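Local coordinates for phosphonate monoester hydrolase (Ruegeria pomeroyi, PDB 4UPK), which is an enzyme of the sulfatase family in the alkaline phosphatase clan, with an alpha/beta fold, and assembles here from four copies of the chain, at residues S212-L217 with D321-R326; A275-F280 with V470-D475; V70-H75 with R413-F418. All blocks are in the same frame, centred on the assembly; numbering follows the deposited sequence.

From the N terminus, contact 3 opens first, at strand 70-76; it closes only when the chain reaches the helical turn at 413-418, after 337 intervening residues. Contact 1 starts and finishes within that span, joining helix 213-224 to helix 303-333 beside the mixed sheet. Before contact 1 closes, the loop 275-280 starts contact 2, whose partner, the end of strand 467-472, comes after both other contacts are complete, so contact 2 crosses each of them. Contacts 1 and 3 thus dress the mixed sheet with helical pieces, whereas contact 2 ties a loop of the sulfatase region to the four-stranded antiparallel sheet. Contacts 1 and 2 lie about 40 Å apart, centre to centre.

Contact 1. Residues S212-L217 with D321-R326; sequences SDTAFL and DTHIGR
Thr214 and Ala215 are the residues that lie against His323, and the turn carrying them is set up by Ser212. This serine is the N-cap of helix 213-224: its OG accepts a nearly straight bond from Ala215 N (3.1 Å, 172°) and also bonds to Glu319, a turn earlier on the partner helix. Next comes Asp213, whose OD1 takes Thr214 N from above the carboxylate plane, at 3.0 Å with a bent geometry, while OD2 makes a salt bridge to Arg241. The touching branch of Thr214 is its methyl, set anti to the backbone N; CG2 stands 3.7 Å from His323 CD2.

The two helices run side by side almost parallel, at 8° with 9.7 Å between the axes of these short pieces. Thr214 and Ile324 both reach Tyr239 on strand 234-239, as expected for adjacent helices layered on one sheet in an alpha/beta fold.

With Ala215 the helices come closest. Its CA sits over one face of the His323 imidazole, a CH-pi contact 3.7 Å from the ring centroid, and its CB leans over the rim, 3.5 Å from His323 CE1. Thr214 C lies over the same face. The imidazole's rotation is fixed from its own helix: Arg326 NH1 donates to His323 ND1 over 2.8 Å, almost in both planes at once. Arg326 can do this because its chain bends at chi3 (71°), which brings the guanidinium to the imidazole, and its NH2 carries on across to the first helix in a salt bridge with Asp219.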
loop_
_atom_site.group_PDB
_atom_site.type_symbol
_atom_site.label_atom_id
_atom_site.label_comp_id
_atom_site.label_asym_id
_atom_site.label_seq_id
_atom_site.Cartn_x
_atom_site.Cartn_y
_atom_site.Cartn_z
ATOM N N SER A 212 -3.453 -43.161 3.860
ATOM C CA SER A 212 -4.328 -42.404 2.963
ATOM C C SER A 212 -4.231 -40.897 3.167
ATOM O O SER A 212 -3.746 -40.441 4.195
ATOM C CB SER A 212 -5.774 -42.877 3.096
ATOM O OG SER A 212 -6.477 -42.193 4.125
ATOM N N ASP A 213 -4.703 -40.141 2.177
ATOM C CA ASP A 213 -4.779 -38.679 2.198
ATOM C C ASP A 213 -5.616 -38.173 3.382
ATOM O O ASP A 213 -5.152 -37.281 4.094
ATOM C CB ASP A 213 -5.289 -38.138 0.844
ATOM C CG ASP A 213 -6.485 -38.828 0.200
ATOM O OD1 ASP A 213 -7.015 -39.820 0.796
ATOM O OD2 ASP A 213 -6.901 -38.379 -0.890
ATOM N N THR A 214 -6.809 -38.811 3.641
ATOM C CA THR A 214 -7.711 -38.534 4.774
ATOM C C THR A 214 -7.020 -38.767 6.115
ATOM O O THR A 214 -7.078 -37.888 6.973
ATOM C CB THR A 214 -9.010 -39.356 4.647
ATOM O OG1 THR A 214 -9.641 -39.047 3.397
ATOM C CG2 THR A 214 -9.983 -39.129 5.816
ATOM N N ALA A 215 -6.400 -39.966 6.302
ATOM C CA ALA A 215 -5.699 -40.387 7.525
ATOM C C ALA A 215 -4.509 -39.474 7.812
ATOM O O ALA A 215 -4.337 -39.019 8.942
ATOM C CB ALA A 215 -5.225 -41.834 7.400
ATOM N N PHE A 216 -3.698 -39.215 6.780
ATOM C CA PHE A 216 -2.509 -38.373 6.864
ATOM C C PHE A 216 -2.825 -36.957 7.344
ATOM O O PHE A 216 -2.114 -36.464 8.231
ATOM C CB PHE A 216 -1.721 -38.388 5.535
ATOM C CG PHE A 216 -0.528 -37.475 5.529
ATOM C CD1 PHE A 216 0.686 -37.889 6.068
ATOM C CD2 PHE A 216 -0.639 -36.162 5.065
ATOM C CE1 PHE A 216 1.779 -37.013 6.127
ATOM C CE2 PHE A 216 0.450 -35.289 5.130
ATOM C CZ PHE A 216 1.658 -35.724 5.643
ATOM N N LEU A 217 -3.871 -36.308 6.779
ATOM C CA LEU A 217 -4.250 -34.935 7.180
ATOM C C LEU A 217 -4.702 -34.874 8.637
ATOM O O LEU A 217 -4.281 -33.984 9.366
ATOM C CB LEU A 217 -5.311 -34.324 6.237
ATOM C CG LEU A 217 -5.627 -32.836 6.403
ATOM C CD1 LEU A 217 -4.384 -31.936 6.226
ATOM C CD2 LEU A 217 -6.682 -32.425 5.463
ATOM N N ASP A 321 -15.565 -39.698 7.891
ATOM C CA ASP A 321 -16.300 -39.829 9.136
ATOM C C ASP A 321 -15.455 -40.436 10.264
ATOM O O ASP A 321 -15.434 -39.849 11.329
ATOM C CB ASP A 321 -17.574 -40.638 8.949
ATOM C CG ASP A 321 -18.471 -40.527 10.150
ATOM O OD1 ASP A 321 -19.253 -39.568 10.206
ATOM O OD2 ASP A 321 -18.321 -41.349 11.082
ATOM N N THR A 322 -14.789 -41.598 10.046
ATOM C CA THR A 322 -13.942 -42.288 11.054
ATOM C C THR A 322 -12.846 -41.361 11.583
ATOM O O THR A 322 -12.617 -41.328 12.783
ATOM C CB THR A 322 -13.325 -43.585 10.474
ATOM O OG1 THR A 322 -14.334 -44.408 9.884
ATOM C CG2 THR A 322 -12.538 -44.391 11.508
ATOM N N HIS A 323 -12.178 -40.616 10.687
ATOM C CA HIS A 323 -11.128 -39.675 11.052
ATOM C C HIS A 323 -11.628 -38.425 11.781
ATOM O O HIS A 323 -10.909 -37.922 12.634
ATOM C CB HIS A 323 -10.184 -39.379 9.874
ATOM C CG HIS A 323 -9.334 -40.559 9.540
ATOM N ND1 HIS A 323 -8.253 -40.899 10.320
ATOM C CD2 HIS A 323 -9.500 -41.505 8.587
ATOM C CE1 HIS A 323 -7.767 -42.017 9.802
ATOM N NE2 HIS A 323 -8.487 -42.421 8.758
ATOM N N ILE A 324 -12.868 -37.967 11.514
ATOM C CA ILE A 324 -13.496 -36.820 12.204
ATOM C C ILE A 324 -13.804 -37.214 13.665
ATOM O O ILE A 324 -13.688 -36.380 14.553
ATOM C CB ILE A 324 -14.729 -36.227 11.416
ATOM C CG1 ILE A 324 -14.237 -35.406 10.216
ATOM C CG2 ILE A 324 -15.678 -35.362 12.322
ATOM C CD1 ILE A 324 -15.325 -34.891 9.254
ATOM N N GLY A 325 -14.122 -38.494 13.900
ATOM C CA GLY A 325 -14.322 -39.050 15.240
ATOM C C GLY A 325 -13.082 -38.924 16.115
ATOM O O GLY A 325 -13.187 -38.654 17.310
ATOM N N ARG A 326 -11.895 -39.068 15.515
ATOM C CA ARG A 326 -10.592 -38.917 16.178
ATOM C C ARG A 326 -10.354 -37.464 16.574
ATOM O O ARG A 326 -9.735 -37.227 17.602
ATOM C CB ARG A 326 -9.452 -39.375 15.257
ATOM C CG ARG A 326 -9.404 -40.862 14.938
ATOM C CD ARG A 326 -8.406 -41.095 13.810
ATOM N NE ARG A 326 -7.033 -40.893 14.271
ATOM C CZ ARG A 326 -6.000 -40.581 13.496
ATOM N NH1 ARG A 326 -6.164 -40.407 12.190
ATOM N NH2 ARG A 326 -4.791 -40.443 14.020
#

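Contact 2. Residues A275-F280 with V470-D475; sequences AEHPFF and VEFAAD
The ring of Phe472 reaches out from the end of its strand and meets two aromatic side chains of the loop 275-280, His277 and Phe279, which touch it in quite different ways. His277 comes from the opposite direction. The two planes are only 21° from parallel, but the rings have slid so far apart, with centroids 5.1 Å from each other, that they barely overlap; His277 CE1 and NE2 both come to 3.5 Å from Phe472 CE1. Phe279 instead crosses Phe472 at about a right angle as a side chain, and its ring is inclined at 48°, neither stacked nor edge-to-face. Here Phe279 CD2 lies near the plane of the Phe472 ring, at its edge, 3.5 Å from Phe472 CE2. Together the three rings form an aromatic cluster.

Both loop rings reach the phenylalanine with CG anti to the backbone N. The imidazole is held at both nitrogens. Phe279 N donates to His277 ND1 nearly in the ring plane, 3.1 Å away and fairly straight at 166°, a capping bond at the turn leading into helix 280-286; NE2 is hydrogen-bonded to Pro477 O. These two bonds probably set the rotation of the imidazole, while its contact with Phe472 is ring against ring, by van der Waals touch.

Beyond the cluster, Trp446 of helix 445-450 stacks on Phe279, and Met479 of strand 479-482 packs on both His277 and Phe472. Val459 of strand 458-463 also touches Phe472, whose backbone O accepts from Arg511 of a second subunit, so the loop before helix 280-286 rests on an antiparallel sheet whose strand end lies at a subunit interface.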
loop_
_atom_site.group_PDB
_atom_site.type_symbol
_atom_site.label_atom_id
_atom_site.label_comp_id
_atom_site.label_asym_id
_atom_site.label_seq_id
_atom_site.Cartn_x
_atom_site.Cartn_y
_atom_site.Cartn_z
ATOM N N ALA A 275 -33.520 -32.046 -23.424
ATOM C CA ALA A 275 -34.807 -31.518 -23.938
ATOM C C ALA A 275 -35.434 -30.516 -22.956
ATOM O O ALA A 275 -36.190 -29.647 -23.385
ATOM C CB ALA A 275 -35.787 -32.653 -24.222
ATOM N N GLU A 276 -35.096 -30.626 -21.655
ATOM C CA GLU A 276 -35.597 -29.748 -20.603
ATOM C C GLU A 276 -35.054 -28.314 -20.725
ATOM O O GLU A 276 -35.799 -27.355 -20.517
ATOM C CB GLU A 276 -35.420 -30.353 -19.195
ATOM C CG GLU A 276 -36.307 -31.567 -18.923
ATOM C CD GLU A 276 -37.786 -31.418 -19.223
ATOM O OE1 GLU A 276 -38.393 -30.414 -18.789
ATOM O OE2 GLU A 276 -38.349 -32.323 -19.877
ATOM N N HIS A 277 -33.777 -28.169 -21.151
ATOM C CA HIS A 277 -33.143 -26.876 -21.427
ATOM C C HIS A 277 -31.807 -27.158 -22.139
ATOM O O HIS A 277 -31.095 -28.083 -21.736
ATOM C CB HIS A 277 -32.959 -26.014 -20.145
ATOM C CG HIS A 277 -32.580 -24.574 -20.381
ATOM N ND1 HIS A 277 -31.293 -24.216 -20.786
ATOM C CD2 HIS A 277 -33.306 -23.444 -20.197
ATOM C CE1 HIS A 277 -31.299 -22.895 -20.881
ATOM N NE2 HIS A 277 -32.483 -22.384 -20.523
ATOM N N PRO A 278 -31.455 -26.369 -23.184
ATOM C CA PRO A 278 -30.193 -26.597 -23.912
ATOM C C PRO A 278 -28.899 -26.554 -23.093
ATOM O O PRO A 278 -27.908 -27.125 -23.545
ATOM C CB PRO A 278 -30.198 -25.484 -24.959
ATOM C CG PRO A 278 -31.614 -25.141 -25.137
ATOM C CD PRO A 278 -32.205 -25.250 -23.787
ATOM N N PHE A 279 -28.895 -25.870 -21.927
ATOM C CA PHE A 279 -27.777 -25.734 -20.973
ATOM C C PHE A 279 -27.201 -27.109 -20.560
ATOM O O PHE A 279 -26.001 -27.222 -20.302
ATOM C CB PHE A 279 -28.264 -24.975 -19.702
ATOM C CG PHE A 279 -27.362 -25.081 -18.482
ATOM C CD1 PHE A 279 -27.506 -26.129 -17.575
ATOM C CD2 PHE A 279 -26.339 -24.162 -18.268
ATOM C CE1 PHE A 279 -26.646 -26.251 -16.481
ATOM C CE2 PHE A 279 -25.480 -24.287 -17.172
ATOM C CZ PHE A 279 -25.646 -25.321 -16.281
ATOM N N PHE A 280 -28.091 -28.123 -20.449
ATOM C CA PHE A 280 -27.808 -29.497 -20.027
ATOM C C PHE A 280 -27.074 -30.355 -21.031
ATOM O O PHE A 280 -26.538 -31.406 -20.659
ATOM C CB PHE A 280 -29.060 -30.178 -19.460
ATOM C CG PHE A 280 -29.606 -29.472 -18.245
ATOM C CD1 PHE A 280 -28.854 -29.372 -17.082
ATOM C CD2 PHE A 280 -30.866 -28.887 -18.271
ATOM C CE1 PHE A 280 -29.347 -28.685 -15.975
ATOM C CE2 PHE A 280 -31.374 -28.244 -17.148
ATOM C CZ PHE A 280 -30.603 -28.122 -16.019
ATOM N N VAL A 470 -34.069 -20.252 -12.660
ATOM C CA VAL A 470 -32.722 -20.155 -13.207
ATOM C C VAL A 470 -32.760 -19.056 -14.281
ATOM O O VAL A 470 -33.589 -19.109 -15.185
ATOM C CB VAL A 470 -32.161 -21.495 -13.755
ATOM C CG1 VAL A 470 -30.779 -21.307 -14.385
ATOM C CG2 VAL A 470 -32.118 -22.584 -12.667
ATOM N N GLU A 471 -31.875 -18.043 -14.166
ATOM C CA GLU A 471 -31.776 -16.962 -15.153
ATOM C C GLU A 471 -30.349 -16.832 -15.641
ATOM O O GLU A 471 -29.416 -16.864 -14.833
ATOM C CB GLU A 471 -32.263 -15.629 -14.570
ATOM C CG GLU A 471 -33.761 -15.593 -14.292
ATOM C CD GLU A 471 -34.664 -15.205 -15.446
ATOM O OE1 GLU A 471 -34.187 -15.159 -16.605
ATOM O OE2 GLU A 471 -35.856 -14.931 -15.178
ATOM N N PHE A 472 -30.181 -16.671 -16.956
ATOM C CA PHE A 472 -28.879 -16.518 -17.631
ATOM C C PHE A 472 -28.615 -15.062 -18.057
ATOM O O PHE A 472 -29.532 -14.386 -18.507
ATOM C CB PHE A 472 -28.851 -17.399 -18.906
ATOM C CG PHE A 472 -28.938 -18.875 -18.625
ATOM C CD1 PHE A 472 -30.174 -19.511 -18.527
ATOM C CD2 PHE A 472 -27.789 -19.626 -18.415
ATOM C CE1 PHE A 472 -30.253 -20.864 -18.230
ATOM C CE2 PHE A 472 -27.872 -20.990 -18.136
ATOM C CZ PHE A 472 -29.100 -21.599 -18.056
ATOM N N ALA A 473 -27.334 -14.617 -17.975
ATOM C CA ALA A 473 -26.866 -13.307 -18.452
ATOM C C ALA A 473 -26.875 -13.365 -19.989
ATOM O O ALA A 473 -27.233 -12.392 -20.648
ATOM C CB ALA A 473 -25.452 -13.035 -17.946
ATOM N N ALA A 474 -26.501 -14.540 -20.551
ATOM C CA ALA A 474 -26.510 -14.830 -21.983
ATOM C C ALA A 474 -27.964 -15.009 -22.482
ATOM O O ALA A 474 -28.893 -15.171 -21.680
ATOM C CB ALA A 474 -25.712 -16.090 -22.250
ATOM N N ASP A 475 -28.158 -14.970 -23.802
ATOM C CA ASP A 475 -29.472 -15.091 -24.418
ATOM C C ASP A 475 -30.044 -16.519 -24.431
ATOM O O ASP A 475 -30.410 -17.051 -25.487
ATOM C CB ASP A 475 -29.487 -14.440 -25.802
ATOM C CG ASP A 475 -30.560 -13.380 -25.908
ATOM O OD1 ASP A 475 -31.720 -13.745 -26.206
ATOM O OD2 ASP A 475 -30.257 -12.189 -25.611
#

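Contact 3. Residues V70-H75 with R413-F418; sequences VSFRRH and RSLRPF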
loop_
_atom_site.group_PDB
_atom_site.type_symbol
_atom_site.label_atom_id
_atom_site.label_comp_id
_atom_site.label_asym_id
_atom_site.label_seq_id
_atom_site.Cartn_x
_atom_site.Cartn_y
_atom_site.Cartn_z
ATOM N N VAL A 70 -26.677 -28.465 16.479
ATOM C CA VAL A 70 -27.674 -27.872 15.589
ATOM C C VAL A 70 -27.377 -28.235 14.096
ATOM O O VAL A 70 -26.280 -27.963 13.585
ATOM C CB VAL A 70 -27.792 -26.338 15.829
ATOM C CG1 VAL A 70 -28.928 -25.735 15.009
ATOM C CG2 VAL A 70 -27.969 -26.011 17.314
ATOM N N SER A 71 -28.370 -28.852 13.427
ATOM C CA SER A 71 -28.316 -29.254 12.022
ATOM C C SER A 71 -29.171 -28.310 11.177
ATOM O O SER A 71 -30.302 -28.011 11.550
ATOM C CB SER A 71 -28.824 -30.684 11.846
ATOM O OG SER A 71 -28.045 -31.593 12.604
ATOM N N PHE A 72 -28.623 -27.855 10.035
ATOM C CA PHE A 72 -29.263 -26.934 9.107
ATOM C C PHE A 72 -29.627 -27.716 7.848
ATOM O O PHE A 72 -28.746 -28.094 7.063
ATOM C CB PHE A 72 -28.339 -25.724 8.829
ATOM C CG PHE A 72 -28.073 -24.862 10.051
ATOM C CD1 PHE A 72 -27.113 -25.230 10.993
ATOM C CD2 PHE A 72 -28.789 -23.693 10.264
ATOM C CE1 PHE A 72 -26.874 -24.439 12.120
ATOM C CE2 PHE A 72 -28.557 -22.905 11.403
ATOM C CZ PHE A 72 -27.597 -23.281 12.322
ATOM N N ARG A 73 -30.933 -27.990 7.684
ATOM C CA ARG A 73 -31.483 -28.808 6.592
ATOM C C ARG A 73 -31.716 -28.150 5.219
ATOM O O ARG A 73 -31.888 -28.881 4.223
ATOM C CB ARG A 73 -32.738 -29.576 7.057
ATOM C CG ARG A 73 -32.438 -30.549 8.186
ATOM C CD ARG A 73 -31.891 -31.910 7.741
ATOM N NE ARG A 73 -31.225 -32.605 8.851
ATOM C CZ ARG A 73 -31.853 -33.335 9.767
ATOM N NH1 ARG A 73 -33.170 -33.492 9.714
ATOM N NH2 ARG A 73 -31.175 -33.899 10.750
ATOM N N ARG A 74 -31.738 -26.794 5.157
ATOM C CA ARG A 74 -31.961 -26.070 3.902
ATOM C C ARG A 74 -30.757 -25.165 3.618
ATOM O O ARG A 74 -30.916 -23.982 3.318
ATOM C CB ARG A 74 -33.294 -25.287 3.965
ATOM C CG ARG A 74 -34.075 -25.328 2.661
ATOM C CD ARG A 74 -35.525 -24.913 2.839
ATOM N NE ARG A 74 -36.325 -25.163 1.631
ATOM C CZ ARG A 74 -36.878 -24.215 0.872
ATOM N NH1 ARG A 74 -36.736 -22.932 1.189
ATOM N NH2 ARG A 74 -37.584 -24.545 -0.204
ATOM N N HIS A 75 -29.543 -25.743 3.723
ATOM C CA HIS A 75 -28.270 -25.054 3.542
ATOM C C HIS A 75 -27.711 -25.246 2.139
ATOM O O HIS A 75 -27.522 -26.376 1.680
ATOM C CB HIS A 75 -27.260 -25.486 4.611
ATOM C CG HIS A 75 -26.031 -24.638 4.649
ATOM N ND1 HIS A 75 -26.059 -23.351 5.158
ATOM C CD2 HIS A 75 -24.781 -24.908 4.216
ATOM C CE1 HIS A 75 -24.825 -22.889 5.038
ATOM N NE2 HIS A 75 -24.023 -23.784 4.470
ATOM N N ARG A 413 -25.417 -13.456 7.034
ATOM C CA ARG A 413 -25.941 -13.099 8.341
ATOM C C ARG A 413 -25.651 -14.215 9.348
ATOM O O ARG A 413 -25.734 -15.399 9.014
ATOM C CB ARG A 413 -27.452 -12.827 8.256
ATOM C CG ARG A 413 -27.804 -11.556 7.481
ATOM C CD ARG A 413 -29.298 -11.305 7.417
ATOM N NE ARG A 413 -29.905 -11.134 8.741
ATOM C CZ ARG A 413 -31.215 -11.035 8.953
ATOM N NH1 ARG A 413 -32.062 -11.058 7.934
ATOM N NH2 ARG A 413 -31.686 -10.922 10.183
ATOM N N SER A 414 -25.302 -13.823 10.576
ATOM C CA SER A 414 -25.007 -14.740 11.676
ATOM C C SER A 414 -26.145 -15.737 11.934
ATOM O O SER A 414 -27.319 -15.355 12.003
ATOM C CB SER A 414 -24.698 -13.955 12.945
ATOM O OG SER A 414 -24.379 -14.811 14.029
ATOM N N LEU A 415 -25.777 -17.017 12.084
ATOM C CA LEU A 415 -26.698 -18.108 12.377
ATOM C C LEU A 415 -26.871 -18.305 13.877
ATOM O O LEU A 415 -27.588 -19.220 14.290
ATOM C CB LEU A 415 -26.198 -19.411 11.736
ATOM C CG LEU A 415 -26.137 -19.458 10.215
ATOM C CD1 LEU A 415 -25.628 -20.803 9.754
ATOM C CD2 LEU A 415 -27.489 -19.164 9.586
ATOM N N ARG A 416 -26.213 -17.454 14.693
ATOM C CA ARG A 416 -26.259 -17.504 16.150
ATOM C C ARG A 416 -27.676 -17.554 16.749
ATOM O O ARG A 416 -27.878 -18.432 17.590
ATOM C CB ARG A 416 -25.379 -16.425 16.792
ATOM C CG ARG A 416 -24.738 -16.879 18.086
ATOM C CD ARG A 416 -23.846 -15.810 18.636
ATOM N NE ARG A 416 -23.488 -16.081 20.022
ATOM C CZ ARG A 416 -22.736 -15.276 20.763
ATOM N NH1 ARG A 416 -22.247 -14.151 20.249
ATOM N NH2 ARG A 416 -22.457 -15.591 22.021
ATOM N N PRO A 417 -28.691 -16.740 16.317
ATOM C CA PRO A 417 -30.059 -16.889 16.898
ATOM C C PRO A 417 -30.638 -18.317 16.846
ATOM O O PRO A 417 -31.261 -18.755 17.814
ATOM C CB PRO A 417 -30.913 -15.911 16.067
ATOM C CG PRO A 417 -29.949 -14.899 15.594
ATOM C CD PRO A 417 -28.667 -15.639 15.326
ATOM N N PHE A 418 -30.392 -19.043 15.737
ATOM C CA PHE A 418 -30.790 -20.442 15.502
ATOM C C PHE A 418 -30.190 -21.454 16.482
ATOM O O PHE A 418 -30.793 -22.511 16.694
ATOM C CB PHE A 418 -30.405 -20.874 14.071
ATOM C CG PHE A 418 -31.107 -20.113 12.974
ATOM C CD1 PHE A 418 -32.420 -20.421 12.619
ATOM C CD2 PHE A 418 -30.445 -19.125 12.261
ATOM C CE1 PHE A 418 -33.050 -19.758 11.568
ATOM C CE2 PHE A 418 -31.075 -18.465 11.213
ATOM C CZ PHE A 418 -32.379 -18.772 10.883
#
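Ser414 OG, just ahead of the Leu415 that packs on Phe72, is gripped twice: Arg416 N donates to it over 3.3 Å as a capping bond, and Asp400 OD2 of helix 394-402 is its second partner. This fixes the turn leading into the short, weakly bonded helical turn at 416-419 and presents Leu415 and Phe418 to strand 70-76.

Phe72 receives both. Leu415 slides past it in the opposite direction, laying CD1 over one face of the ring, toward the rim, in a CH-pi contact 4.2 Å from the centroid. Phe418 contributes the root of its side chain: CB lies 3.8 Å from Phe72 CE2, while its ring leads away to meet Trp427 edge-to-face. With CG anti to its carbonyl carbon (chi1 -64°), Phe72 directs its CE2 and CZ at these two residues. Two residues earlier on the strand, Val70 CG1 rests loosely against Phe418 O, at 4.1 Å.

Leu372 and Ile374 on one neighbouring strand and Val385 on another extend the apolar surroundings of Phe72. Leu415 and the start of a short helical turn pack on one side of the mixed sheet, consistent with the alpha/beta fold of the alkaline phosphatase clan.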